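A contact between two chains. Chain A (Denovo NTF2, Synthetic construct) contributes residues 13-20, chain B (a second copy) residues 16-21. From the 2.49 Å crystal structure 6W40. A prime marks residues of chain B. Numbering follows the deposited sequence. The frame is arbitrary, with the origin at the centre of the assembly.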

# COMPACT_ATOMS: atom_id res chain seq x y z
N GLU A 13 3.68 6.54 -1.45
CA GLU A 13 2.52 7.03 -0.72
C GLU A 13 1.62 5.88 -0.29
O GLU A 13 1.16 5.83 0.85
N ILE A 14 1.37 4.93 -1.20
CA ILE A 14 0.44 3.84 -0.91
C ILE A 14 0.94 3.00 0.25
O ILE A 14 0.17 2.63 1.14
N VAL A 15 2.24 2.70 0.27
CA VAL A 15 2.77 1.81 1.30
C VAL A 15 2.75 2.48 2.66
O VAL A 15 2.53 1.82 3.68
N ILE A 16 2.95 3.80 2.72
CA ILE A 16 2.97 4.48 4.01
C ILE A 16 1.56 4.58 4.58
O ILE A 16 1.34 4.32 5.77
N LYS A 17 0.59 4.95 3.75
CA LYS A 17 -0.77 5.17 4.23
C LYS A 17 -1.48 3.85 4.52
O LYS A 17 -2.02 3.65 5.61
N LEU A 18 -1.50 2.94 3.54
CA LEU A 18 -2.39 1.79 3.57
C LEU A 18 -1.65 0.47 3.78
O LEU A 18 -2.27 -0.60 3.65
N PHE A 19 -0.36 0.50 4.10
CA PHE A 19 0.40 -0.72 4.36
C PHE A 19 1.21 -0.58 5.63
O PHE A 19 0.83 -1.12 6.68
N MET A 20 2.35 0.12 5.55
CA MET A 20 3.23 0.35 6.69
C MET A 20 2.43 0.83 7.89
O MET A 20 2.21 2.04 8.05
N ILE B 16 0.29 -5.38 -7.57
CA ILE B 16 1.27 -5.39 -6.50
C ILE B 16 0.66 -4.85 -5.21
O ILE B 16 0.97 -5.33 -4.11
N LYS B 17 -0.21 -3.85 -5.32
CA LYS B 17 -0.81 -3.25 -4.14
C LYS B 17 -1.75 -4.18 -3.40
O LYS B 17 -2.33 -3.77 -2.39
N LEU B 18 -1.93 -5.42 -3.86
CA LEU B 18 -2.62 -6.43 -3.07
C LEU B 18 -1.70 -7.13 -2.08
O LEU B 18 -2.10 -8.13 -1.47
N PHE B 19 -0.48 -6.62 -1.90
CA PHE B 19 0.37 -6.95 -0.76
C PHE B 19 -0.11 -6.29 0.52
O PHE B 19 0.49 -6.53 1.58
N MET B 20 -1.16 -5.48 0.45
CA MET B 20 -1.56 -4.59 1.54
C MET B 20 -3.09 -4.42 1.50
O MET B 20 -3.62 -3.35 1.23
N THR B 21 -3.81 -5.50 1.79
CA THR B 21 -5.26 -5.47 1.87
C THR B 21 -5.76 -6.14 3.15
O THR B 21 -6.87 -6.67 3.18

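The contact is small, burying 285 Å² over both sides, and Met20′ supplies 104 Å² of it. No hydrogen bond crosses between the stretches, so the evidence for packing rests on apolar distances and on the geometry around one ring.

Apolar contacts come first. The CA-to-CB bond of Met20′ points toward chain A; its chi1 of 24° lies between wells, while chi2 and chi3 are both t, so the side chain is extended from CA to CE. The end of the side chain lies among Ile14, Val15 and Phe19, with SD and CE both close to the first two. Met20′ SD lies 3.4 Å from Phe19 CB, the tightest side-chain approach, and 4.1 Å from Ile14 CG2; Met20′ CE comes within 3.8 Å of Val15 CG1. Nearer the backbone, Met20′ CB sits 3.7 Å from Leu18 O, a van der Waals contact with a main-chain oxygen. Ile14 (m, m) points toward chain B, whereas Val15 (m) is directed sideways and offers a smaller area.

The second group involves the Phe19 ring. Phe19 also points toward chain B, with chi1 t, and is paired in register with Met20′, their CA atoms 5.2 Å apart. Met20′ SD lies 4.9 Å from the Phe19 ring centroid and 52° off the ring normal, an oblique sulfur-aromatic arrangement. Over one face of the ring lies the carbonyl of Phe19′, whose O is 4.1 Å from Phe19 CE2. The Phe19′ side chain itself starts sideways and its end leads away, so the two phenyl rings do not stack.

Lys17′ participates through its aliphatic portion. With rotamers m, t, m, m, Lys17′ brings its CD to 3.7 Å from Ile14 CG2, although its CA-to-CB bond points sideways. Its NZ has no polar partner across this contact. Glu13 and Lys17, the charged residues of the chain A stretch, remain out of reach.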

# COMPACT_ATOMS: atom_id res chain seq x y z
CB GLU A 13 1.74 8.03 -1.57
CG GLU A 13 2.55 9.17 -2.16
CD GLU A 13 2.93 10.23 -1.14
OE1 GLU A 13 2.61 10.06 0.05
OE2 GLU A 13 3.55 11.24 -1.54
CB ILE A 14 0.22 2.97 -2.17
CG1 ILE A 14 -0.03 3.84 -3.40
CG2 ILE A 14 -0.93 2.00 -1.95
CD1 ILE A 14 -1.15 4.84 -3.23
CB VAL A 15 4.18 1.32 0.92
CG1 VAL A 15 4.15 0.57 -0.41
CG2 VAL A 15 5.15 2.49 0.84
CB ILE A 16 3.63 5.87 3.89
CG1 ILE A 16 5.13 5.72 3.67
CG2 ILE A 16 3.35 6.70 5.14
CD1 ILE A 16 5.96 6.90 4.19
CB LYS A 17 -1.57 5.98 3.21
CG LYS A 17 -0.85 7.20 2.68
CD LYS A 17 -0.49 8.17 3.79
CE LYS A 17 -1.72 8.81 4.37
NZ LYS A 17 -2.57 9.39 3.29
CB LEU A 18 -3.20 1.73 2.28
CG LEU A 18 -3.94 3.03 1.93
CD1 LEU A 18 -3.65 3.45 0.50
CD2 LEU A 18 -5.44 2.89 2.15
CB PHE A 19 1.31 -1.04 3.17
CG PHE A 19 2.18 -2.26 3.37
CD1 PHE A 19 3.37 -2.39 2.68
CD2 PHE A 19 1.79 -3.29 4.22
CE1 PHE A 19 4.17 -3.51 2.85
CE2 PHE A 19 2.59 -4.40 4.40
CZ PHE A 19 3.78 -4.51 3.71
CB MET A 20 4.31 1.37 6.31
CG MET A 20 5.30 1.67 7.42
SD MET A 20 6.23 3.18 7.10
CE MET A 20 6.59 2.96 5.36
CB ILE B 16 2.52 -4.59 -6.90
CG1 ILE B 16 3.10 -5.16 -8.19
CG2 ILE B 16 3.57 -4.64 -5.80
CD1 ILE B 16 3.29 -6.65 -8.16
CB LYS B 17 -1.53 -1.96 -4.54
CG LYS B 17 -0.58 -0.85 -4.96
CD LYS B 17 -1.31 0.45 -5.25
CE LYS B 17 -2.12 0.36 -6.52
NZ LYS B 17 -1.27 0.21 -7.73
CB LEU B 18 -3.29 -7.45 -3.99
CG LEU B 18 -4.53 -6.96 -4.76
CD1 LEU B 18 -5.30 -5.91 -3.98
CD2 LEU B 18 -4.17 -6.44 -6.13
CB PHE B 19 1.82 -6.51 -1.02
CG PHE B 19 2.68 -7.56 -1.65
CD1 PHE B 19 3.17 -8.61 -0.88
CD2 PHE B 19 3.03 -7.49 -2.98
CE1 PHE B 19 3.98 -9.57 -1.45
CE2 PHE B 19 3.84 -8.45 -3.55
CZ PHE B 19 4.31 -9.50 -2.79
CB MET B 20 -0.84 -3.24 1.42
CG MET B 20 -0.37 -2.92 0.01
SD MET B 20 0.50 -1.35 -0.14
CE MET B 20 1.30 -1.53 -1.73
CB THR B 21 -5.90 -6.13 0.65
OG1 THR B 21 -5.36 -7.45 0.47
CG2 THR B 21 -5.64 -5.31 -0.60